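Local coordinates for protein alpha,alpha-trehalose-phosphate synthase (UDP-forming) (Burkholderia multivorans, PDB 5UOF) that belongs to glycosyltransferase family 20 of the GT-B clan, whose members are built from two Rossmann-like domains, at residues F89-T93 against L104-D108; A123-A127 against A149-V155; Q305-P309 against N347-E351; R321-E325 against Q344-R348. All coordinates share one frame; numbering follows the deposited sequence.

Contact 1 of 4, residues F89-T93 against L104-D108. With EDO (1,2-ethanediol), chain J.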
# COMPACT_ATOMS: atom_id res chain seq x y z
N PHE A 89 13.86 13.85 2.46
CA PHE A 89 12.95 12.88 3.07
C PHE A 89 11.51 13.07 2.61
O PHE A 89 10.80 12.09 2.36
CB PHE A 89 13.06 12.99 4.59
CG PHE A 89 12.00 12.21 5.33
CD1 PHE A 89 12.13 10.84 5.54
CD2 PHE A 89 10.87 12.86 5.83
CE1 PHE A 89 11.15 10.14 6.22
CE2 PHE A 89 9.89 12.16 6.52
CZ PHE A 89 10.03 10.79 6.71
N SER A 90 11.04 14.33 2.50
CA SER A 90 9.65 14.59 2.15
C SER A 90 9.30 13.98 0.80
O SER A 90 8.25 13.35 0.63
CB SER A 90 9.37 16.09 2.11
OG SER A 90 9.54 16.71 3.35
N ASN A 91 10.16 14.18 -0.19
CA ASN A 91 9.83 13.69 -1.52
C ASN A 91 10.38 12.30 -1.80
O ASN A 91 9.83 11.58 -2.64
CB ASN A 91 10.32 14.69 -2.57
CG ASN A 91 9.43 15.93 -2.65
OD1 ASN A 91 8.19 15.84 -2.55
ND2 ASN A 91 10.04 17.09 -2.82
N ALA A 92 11.44 11.89 -1.11
CA ALA A 92 11.98 10.55 -1.31
C ALA A 92 11.27 9.49 -0.50
O ALA A 92 11.32 8.32 -0.87
CB ALA A 92 13.48 10.51 -0.98
N THR A 93 10.62 9.86 0.61
CA THR A 93 10.00 8.88 1.49
C THR A 93 8.52 9.18 1.72
O THR A 93 7.68 8.32 1.45
CB THR A 93 10.73 8.82 2.85
OG1 THR A 93 12.12 8.58 2.65
CG2 THR A 93 10.16 7.69 3.71
N LEU A 104 8.68 2.81 -4.25
CA LEU A 104 9.52 3.91 -4.70
C LEU A 104 10.20 4.65 -3.56
O LEU A 104 11.09 5.48 -3.81
CB LEU A 104 8.68 4.91 -5.50
CG LEU A 104 8.07 4.36 -6.79
CD1 LEU A 104 7.27 5.45 -7.49
CD2 LEU A 104 9.14 3.79 -7.71
N ALA A 105 9.81 4.35 -2.32
CA ALA A 105 10.35 5.07 -1.17
C ALA A 105 11.79 4.68 -0.92
O ALA A 105 12.19 3.52 -1.10
CB ALA A 105 9.50 4.77 0.07
N ARG A 106 12.59 5.67 -0.50
CA ARG A 106 14.01 5.49 -0.18
C ARG A 106 14.28 6.22 1.12
O ARG A 106 14.69 7.39 1.12
CB ARG A 106 14.91 6.00 -1.31
CG ARG A 106 14.64 5.37 -2.68
CD ARG A 106 15.00 3.88 -2.71
NE ARG A 106 14.88 3.31 -4.05
CZ ARG A 106 13.82 2.63 -4.50
NH1 ARG A 106 12.78 2.40 -3.72
NH2 ARG A 106 13.82 2.17 -5.75
N PHE A 107 14.11 5.54 2.25
CA PHE A 107 14.36 6.17 3.54
C PHE A 107 15.86 6.30 3.85
O PHE A 107 16.64 5.37 3.65
CB PHE A 107 13.69 5.39 4.67
CG PHE A 107 14.01 5.95 6.02
CD1 PHE A 107 13.41 7.12 6.46
CD2 PHE A 107 14.94 5.33 6.84
CE1 PHE A 107 13.72 7.67 7.72
CE2 PHE A 107 15.26 5.86 8.08
CZ PHE A 107 14.64 7.03 8.53
N ASP A 108 16.24 7.46 4.36
CA ASP A 108 17.63 7.71 4.76
C ASP A 108 17.64 8.49 6.06
O ASP A 108 17.03 9.56 6.14
CB ASP A 108 18.39 8.46 3.66
CG ASP A 108 19.81 8.80 4.07
OD1 ASP A 108 20.71 7.94 3.97
OD2 ASP A 108 20.01 9.93 4.53
C1 EDO J . 7.10 15.00 -5.82
O1 EDO J . 8.26 14.28 -5.39
C2 EDO J . 6.37 14.16 -6.86
O2 EDO J . 7.28 13.82 -7.92
O HOH W 1 11.92 7.88 -3.69
O HOH W 2 14.60 9.64 2.98
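Phe89 and Phe107 meet edge to edge: CE1 of Phe89 comes to 3.8 Å from CD1 of Phe107 and lies in the plane of the Phe107 ring, so neither ring stacks on the other. Each ring is carried on a CB-CG bond trans to the backbone nitrogen (chi1 170° for Phe89, 175° for Phe107), which brings the end of the Phe89 ring to the Phe107 edge. Tyr112 and Tyr115 meet the Phe89 ring as well, and Phe107 also packs on Tyr414 of the second subunit. Beside the rings, Thr93 turns its hydroxyl to the backbone of the loop, with OG1 3.4 Å from CA of Phe107. That hydroxyl donates to a water (OG1 to water 2.7 Å), which in turn donates to Arg106 O at 2.9 Å. A direct bond holds the backbones together: Arg106 N gives its hydrogen to Ala92 O over 3.0 Å, nearly straight at 161°. The same carbonyl accepts a hydrogen from a second water and a weaker CA-H contact from Ala105 (CA to O 3.4 Å). Arg106 folds back at its far end, where NH1 bonds Ala105 O at 2.9 Å and also Asp103 O. Asp108 then serves as N-cap of helix 109-127, its OD2 taking the N-H of Glu111. The result is a helix-loop-helix connection in the N-terminal Rossmann-like domain, which reaches the second subunit through Phe107.

Contact 2 of 4, residues A123-A127 against A149-V155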
# COMPACT_ATOMS: atom_id res chain seq x y z
N ALA A 123 10.64 27.24 11.93
CA ALA A 123 9.77 27.55 13.06
C ALA A 123 10.38 28.63 13.93
O ALA A 123 9.68 29.54 14.40
CB ALA A 123 9.50 26.32 13.90
N LYS A 124 11.69 28.55 14.17
CA LYS A 124 12.32 29.58 14.98
C LYS A 124 12.24 30.94 14.29
O LYS A 124 12.08 31.96 14.97
CB LYS A 124 13.77 29.23 15.29
CG LYS A 124 14.35 30.15 16.37
CD LYS A 124 15.73 29.71 16.82
CE LYS A 124 16.23 30.63 17.92
NZ LYS A 124 15.25 30.69 19.04
N GLN A 125 12.32 30.97 12.96
CA GLN A 125 12.16 32.24 12.24
C GLN A 125 10.76 32.81 12.43
O GLN A 125 10.59 34.01 12.65
CB GLN A 125 12.47 32.06 10.76
CG GLN A 125 13.93 31.80 10.44
CD GLN A 125 14.81 32.99 10.75
OE1 GLN A 125 14.53 34.10 10.32
NE2 GLN A 125 15.86 32.77 11.53
N LEU A 126 9.74 31.95 12.37
CA LEU A 126 8.36 32.42 12.51
C LEU A 126 8.07 32.88 13.94
O LEU A 126 7.35 33.87 14.14
CB LEU A 126 7.38 31.32 12.11
CG LEU A 126 5.91 31.71 12.30
CD1 LEU A 126 5.57 32.90 11.40
CD2 LEU A 126 5.00 30.55 12.03
N ALA A 127 8.63 32.19 14.93
CA ALA A 127 8.18 32.36 16.31
C ALA A 127 8.31 33.81 16.78
O ALA A 127 7.45 34.32 17.50
CB ALA A 127 8.96 31.43 17.23
N ALA A 149 7.72 21.70 16.36
CA ALA A 149 8.86 22.60 16.56
C ALA A 149 8.42 23.89 17.25
O ALA A 149 9.11 24.39 18.14
CB ALA A 149 9.53 22.89 15.23
N LEU A 150 7.26 24.42 16.86
CA LEU A 150 6.74 25.61 17.53
C LEU A 150 6.43 25.33 19.00
O LEU A 150 6.73 26.15 19.88
CB LEU A 150 5.49 26.13 16.81
CG LEU A 150 5.70 26.81 15.45
CD1 LEU A 150 4.36 27.13 14.80
CD2 LEU A 150 6.53 28.09 15.57
N ARG A 151 5.84 24.16 19.29
CA ARG A 151 5.54 23.82 20.68
C ARG A 151 6.83 23.78 21.51
O ARG A 151 6.86 24.28 22.64
CB ARG A 151 4.81 22.48 20.78
CG ARG A 151 3.50 22.39 20.01
CD ARG A 151 2.47 23.41 20.48
NE ARG A 151 1.22 23.18 19.76
CZ ARG A 151 0.23 24.06 19.63
NH1 ARG A 151 0.33 25.27 20.18
NH2 ARG A 151 -0.86 23.73 18.94
N GLU A 152 7.90 23.19 20.95
CA GLU A 152 9.19 23.18 21.63
C GLU A 152 9.70 24.58 21.93
O GLU A 152 10.51 24.75 22.86
CB GLU A 152 10.22 22.44 20.78
CG GLU A 152 9.92 20.95 20.59
CD GLU A 152 10.29 20.14 21.81
OE1 GLU A 152 11.46 20.23 22.26
OE2 GLU A 152 9.42 19.41 22.33
N LEU A 153 9.26 25.59 21.19
CA LEU A 153 9.65 26.97 21.44
C LEU A 153 8.71 27.68 22.41
O LEU A 153 8.88 28.88 22.64
CB LEU A 153 9.74 27.75 20.13
CG LEU A 153 10.75 27.20 19.11
CD1 LEU A 153 10.65 27.94 17.79
CD2 LEU A 153 12.16 27.26 19.66
N GLY A 154 7.73 26.97 22.96
CA GLY A 154 6.78 27.57 23.87
C GLY A 154 5.57 28.21 23.22
O GLY A 154 4.83 28.92 23.91
N VAL A 155 5.34 27.99 21.93
CA VAL A 155 4.20 28.56 21.23
C VAL A 155 2.93 27.83 21.66
O VAL A 155 2.80 26.62 21.46
CB VAL A 155 4.39 28.49 19.71
CG1 VAL A 155 3.15 28.97 18.97
CG2 VAL A 155 5.61 29.31 19.30
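The carbonyl oxygen of Leu150 is gripped twice, by Leu153 N at 2.9 Å and by Val155 N at 3.1 Å, the two donors arriving from opposite faces of its plane. The longer-range bond, together with Gly154 N to Arg151 O, makes a Schellman motif that ends helix 146-152, with Gly154 at positive phi (87°). This turn sets the side chains of Leu153 and Val155 toward the last turn of helix 109-127, a neighbouring helix of the Rossmann-like N-terminal domain. Contact between the two is wholly apolar and starts where small residues let the backbones come close: Ala123 CB meets Ala149 CB at 3.7 Å. Leu150, with CG placed beside its own backbone N, sends CD2 over the same alanine, 3.8 Å from Ala123 CB, while CD1 leans to Leu126. Beneath them Leu150 packs on Ile159 and Leu126 on Ile13 and Val15, strand residues of the central sheet. Leu153 closes the solvent side by laying one methyl across the helix surface, CD1 3.7 Å from Lys124 CA. The same CD1 also reaches Ala127 CB, at 3.9 Å.

Contact 3 of 4, residues Q305-P309 against N347-E351. With EDO (1,2-ethanediol), chain O.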
# COMPACT_ATOMS: atom_id res chain seq x y z
N GLN A 305 -2.93 15.11 -24.23
CA GLN A 305 -2.32 15.02 -22.91
C GLN A 305 -1.37 16.19 -22.73
O GLN A 305 -0.37 16.30 -23.45
CB GLN A 305 -1.57 13.70 -22.72
CG GLN A 305 -0.80 13.63 -21.40
CD GLN A 305 -1.71 13.46 -20.21
OE1 GLN A 305 -2.48 12.50 -20.15
NE2 GLN A 305 -1.66 14.40 -19.26
N ILE A 306 -1.69 17.08 -21.79
CA ILE A 306 -0.84 18.20 -21.45
C ILE A 306 -0.13 17.85 -20.15
O ILE A 306 -0.76 17.34 -19.22
CB ILE A 306 -1.65 19.50 -21.32
CG1 ILE A 306 -2.21 19.89 -22.69
CG2 ILE A 306 -0.79 20.63 -20.73
CD1 ILE A 306 -3.31 20.93 -22.63
N ALA A 307 1.18 18.08 -20.12
CA ALA A 307 1.99 17.81 -18.93
C ALA A 307 2.85 19.04 -18.69
O ALA A 307 3.90 19.21 -19.34
CB ALA A 307 2.85 16.56 -19.11
N PRO A 308 2.42 19.93 -17.81
CA PRO A 308 3.23 21.10 -17.49
C PRO A 308 4.58 20.66 -16.97
O PRO A 308 4.65 19.86 -16.03
CB PRO A 308 2.41 21.81 -16.39
CG PRO A 308 1.01 21.26 -16.54
CD PRO A 308 1.17 19.87 -17.03
N PRO A 309 5.67 21.13 -17.57
CA PRO A 309 7.00 20.65 -17.16
C PRO A 309 7.28 20.98 -15.69
O PRO A 309 6.93 22.05 -15.20
CB PRO A 309 7.95 21.40 -18.09
CG PRO A 309 7.11 21.74 -19.29
CD PRO A 309 5.75 22.02 -18.74
N ASN A 347 4.40 18.63 -23.73
CA ASN A 347 5.18 18.92 -22.53
C ASN A 347 5.32 20.44 -22.40
O ASN A 347 6.40 21.01 -22.54
CB ASN A 347 6.54 18.24 -22.60
CG ASN A 347 6.44 16.74 -22.58
OD1 ASN A 347 6.73 16.06 -23.57
ND2 ASN A 347 6.03 16.20 -21.44
N ARG A 348 4.18 21.09 -22.15
CA ARG A 348 4.04 22.53 -22.30
C ARG A 348 3.16 23.09 -21.19
O ARG A 348 2.24 22.43 -20.70
CB ARG A 348 3.39 22.91 -23.65
CG ARG A 348 3.98 22.26 -24.87
CD ARG A 348 5.23 22.99 -25.34
NE ARG A 348 5.87 22.31 -26.46
CZ ARG A 348 6.99 21.60 -26.36
NH1 ARG A 348 7.61 21.50 -25.19
NH2 ARG A 348 7.49 21.00 -27.43
N LYS A 349 3.43 24.35 -20.86
CA LYS A 349 2.63 25.11 -19.91
C LYS A 349 1.68 26.02 -20.67
O LYS A 349 2.11 26.79 -21.54
CB LYS A 349 3.54 25.93 -18.99
CG LYS A 349 2.83 27.01 -18.18
CD LYS A 349 1.97 26.44 -17.07
CE LYS A 349 1.31 27.54 -16.24
NZ LYS A 349 2.31 28.41 -15.54
N TYR A 350 0.38 25.94 -20.36
CA TYR A 350 -0.62 26.82 -20.95
C TYR A 350 -1.28 27.67 -19.86
O TYR A 350 -1.45 27.21 -18.73
CB TYR A 350 -1.71 26.01 -21.69
CG TYR A 350 -1.13 25.25 -22.85
CD1 TYR A 350 -0.95 25.86 -24.08
CD2 TYR A 350 -0.74 23.92 -22.70
CE1 TYR A 350 -0.41 25.17 -25.14
CE2 TYR A 350 -0.19 23.22 -23.75
CZ TYR A 350 -0.03 23.86 -24.97
OH TYR A 350 0.54 23.19 -26.02
N GLU A 351 -1.63 28.90 -20.22
CA GLU A 351 -2.45 29.75 -19.35
C GLU A 351 -3.64 28.97 -18.80
O GLU A 351 -4.28 28.21 -19.52
CB GLU A 351 -2.98 30.96 -20.11
CG GLU A 351 -2.05 32.10 -20.30
CD GLU A 351 -2.80 33.26 -20.92
OE1 GLU A 351 -3.75 33.76 -20.28
OE2 GLU A 351 -2.46 33.64 -22.06
C1 EDO O . 2.91 27.24 -24.61
O1 EDO O . 3.97 26.71 -23.82
C2 EDO O . 3.32 27.10 -26.07
O2 EDO O . 2.95 28.28 -26.77
O HOH W 3 6.23 17.84 -19.35
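Pro309 presses its ring carbons against the peptide joining Asn347 and Arg348, CG 3.4 Å from Asn347 O and CD 3.7 Å from Arg348 C, and carbon-to-oxygen touches recur where Ile306 CG2 and Pro308 CA meet Arg348 O. The touching parts, residues 306-309 and 347-350, run about crosswise, 102° apart, just where strands 301-306 and 343-346 leave their sheet. Just past the strand end Ala307 O receives the CA-H of Asn347, with CA and O 3.4 Å apart. The same oxygen also accepts a hydrogen from a water at 2.7 Å, and the water accepts one from Asn347 ND2, so the amide is tied to the carbonyl through solvent; ND2 also bonds Tyr345 OH. Deeper down, Ile306 makes the apolar part of the contact. Its CG2 stands trans to the backbone N (chi1 -67° for CG1), which aims this methyl at Arg348 O, 3.5 Å away, and at the edge of the Tyr350 ring, where CG2 lies in the ring plane, 3.8 Å from CD2. The ring comes back to meet it because Tyr350 CG sits beside its own backbone N; Ile306 and Tyr350 both also pack on Leu355 of helix 352-361. An ethanediol molecule, probably from the crystallisation liquor, donates through O1 to Lys349 O at 2.9 Å. Backbone N-H donors are lacking at Pro308 and Pro309, so strand pairing does not continue past Ala307, and water, C-H contacts and side-chain packing take its place.

Contact 4 of 4, residues R321-E325 against Q344-R348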
# COMPACT_ATOMS: atom_id res chain seq x y z
N ARG A 321 8.93 11.09 -18.58
CA ARG A 321 8.75 11.68 -19.90
C ARG A 321 9.24 10.73 -20.99
O ARG A 321 8.56 10.54 -22.01
CB ARG A 321 9.49 13.02 -19.97
CG ARG A 321 9.40 13.69 -21.32
CD ARG A 321 9.89 15.12 -21.26
NE ARG A 321 9.86 15.72 -22.59
CZ ARG A 321 9.96 17.03 -22.83
NH1 ARG A 321 10.10 17.88 -21.82
NH2 ARG A 321 9.92 17.47 -24.08
N GLU A 322 10.39 10.09 -20.79
CA GLU A 322 10.90 9.15 -21.79
C GLU A 322 9.94 7.99 -21.98
O GLU A 322 9.66 7.58 -23.12
CB GLU A 322 12.29 8.64 -21.38
CG GLU A 322 12.74 7.45 -22.22
CD GLU A 322 14.24 7.19 -22.10
OE1 GLU A 322 15.00 8.16 -21.92
OE2 GLU A 322 14.64 6.02 -22.21
N THR A 323 9.40 7.46 -20.88
CA THR A 323 8.46 6.35 -20.97
C THR A 323 7.22 6.76 -21.75
O THR A 323 6.75 6.01 -22.62
CB THR A 323 8.08 5.88 -19.57
OG1 THR A 323 9.25 5.37 -18.91
CG2 THR A 323 7.05 4.79 -19.65
N LEU A 324 6.68 7.96 -21.48
CA LEU A 324 5.45 8.40 -22.13
C LEU A 324 5.69 8.73 -23.60
O LEU A 324 4.81 8.50 -24.44
CB LEU A 324 4.87 9.62 -21.42
CG LEU A 324 4.34 9.39 -20.01
CD1 LEU A 324 3.76 10.69 -19.47
CD2 LEU A 324 3.29 8.28 -20.02
N GLU A 325 6.85 9.31 -23.92
CA GLU A 325 7.16 9.55 -25.32
C GLU A 325 7.22 8.23 -26.09
O GLU A 325 6.74 8.15 -27.23
CB GLU A 325 8.47 10.33 -25.45
CG GLU A 325 8.29 11.79 -25.05
CD GLU A 325 9.58 12.57 -24.86
OE1 GLU A 325 9.48 13.82 -24.78
OE2 GLU A 325 10.68 11.98 -24.78
N GLN A 344 -1.89 13.51 -28.96
CA GLN A 344 -1.06 14.71 -28.91
C GLN A 344 -0.53 14.84 -27.49
O GLN A 344 -1.31 15.04 -26.55
CB GLN A 344 -1.86 15.95 -29.30
CG GLN A 344 -2.42 15.86 -30.69
CD GLN A 344 -3.34 17.03 -31.01
OE1 GLN A 344 -4.51 16.83 -31.38
NE2 GLN A 344 -2.83 18.25 -30.86
N TYR A 345 0.78 14.72 -27.32
CA TYR A 345 1.40 14.72 -26.01
C TYR A 345 2.29 15.95 -25.92
O TYR A 345 3.31 16.05 -26.62
CB TYR A 345 2.17 13.42 -25.77
CG TYR A 345 3.03 13.44 -24.54
CD1 TYR A 345 2.59 14.03 -23.37
CD2 TYR A 345 4.30 12.87 -24.56
CE1 TYR A 345 3.40 14.07 -22.25
CE2 TYR A 345 5.10 12.90 -23.45
CZ TYR A 345 4.64 13.49 -22.30
OH TYR A 345 5.45 13.53 -21.20
N LEU A 346 1.88 16.91 -25.08
CA LEU A 346 2.42 18.26 -25.08
C LEU A 346 3.07 18.53 -23.73
O LEU A 346 2.37 18.66 -22.72
CB LEU A 346 1.30 19.27 -25.35
CG LEU A 346 0.72 19.14 -26.76
CD1 LEU A 346 -0.64 19.84 -26.87
CD2 LEU A 346 1.71 19.71 -27.77
N ASN A 347 4.40 18.63 -23.73
CA ASN A 347 5.18 18.92 -22.53
C ASN A 347 5.32 20.44 -22.40
O ASN A 347 6.40 21.01 -22.54
CB ASN A 347 6.54 18.24 -22.60
CG ASN A 347 6.44 16.74 -22.58
OD1 ASN A 347 6.73 16.06 -23.57
ND2 ASN A 347 6.03 16.20 -21.44
N ARG A 348 4.18 21.09 -22.15
CA ARG A 348 4.04 22.53 -22.30
C ARG A 348 3.16 23.09 -21.19
O ARG A 348 2.24 22.43 -20.70
CB ARG A 348 3.39 22.91 -23.65
CG ARG A 348 3.98 22.26 -24.87
CD ARG A 348 5.23 22.99 -25.34
NE ARG A 348 5.87 22.31 -26.46
CZ ARG A 348 6.99 21.60 -26.36
NH1 ARG A 348 7.61 21.50 -25.19
NH2 ARG A 348 7.49 21.00 -27.43
O HOH W 4 9.09 20.77 -22.49
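A fully stretched side chain brings Arg321 to Asn347: CG stands opposite the backbone N (chi1 178°), and the chain stays extended through to NE. Tyr345 likewise holds its ring trans to its backbone N (chi1 170°), which points the ring from the strand to the helix. The guanidinium of Arg321 then lies on the amide of Asn347 as a stack, the planes only 22° apart, with OD1 over one face toward its rim. NE and OD1 are close at 3.3 Å, but the N-H is not directed at that oxygen. It goes instead to Glu325 OE1, 2.9 Å from NE and almost straight, a salt bridge one helical turn on; OE1 lies in the guanidinium plane, whereas NE approaches OE1 from above the carboxylate plane. This bond fixes the rotation of the guanidinium, and Tyr317 OH takes a hydrogen from NH1. A second clamp holds the other plate of the stack, as Asn347 ND2 gives a hydrogen in the amide plane to Tyr345 OH at 2.7 Å. Glu325 CG and the backbone O of Arg321 lie at the edge of that tyrosine ring, Glu325 CG 3.7 Å from CE2, while Leu324 CD1 is 3.7 Å from the hydroxyl OH. Water adds a last link, accepting from Arg321 NH1 (3.1 Å) and donating to Asn347 O (2.7 Å). The axes of helix segment 321-325 and strand segment 344-346 run nearly antiparallel and approach to 10.7 Å, as in a beta-alpha-beta crossover, here strand 301-306, helix 314-335 and strand 343-346 of a Rossmann-like sheet.

From the N terminus, contact 1 closes the short excursion from helix 89-98 to the start of helix 109-127. Contact 2 follows in series, joining the far end of that second helix to helix 146-152 after strand 135-139; the two sites lie about 26 Å apart, centre to centre, within the N-terminal domain. After the remaining strands of the first sheet the chain enters the six-stranded parallel sheet at 266-271. Contact 3 spans residues 309 to 347, and the loop of contact 4 starts within that span, from helix 314-335; the two share Asn347 and Arg348. Gln305 pairs with Gln344 and Leu346, joining them through neighbouring strands. Contact 2 lies on the opposite side of the chain's centre from contacts 3 and 4.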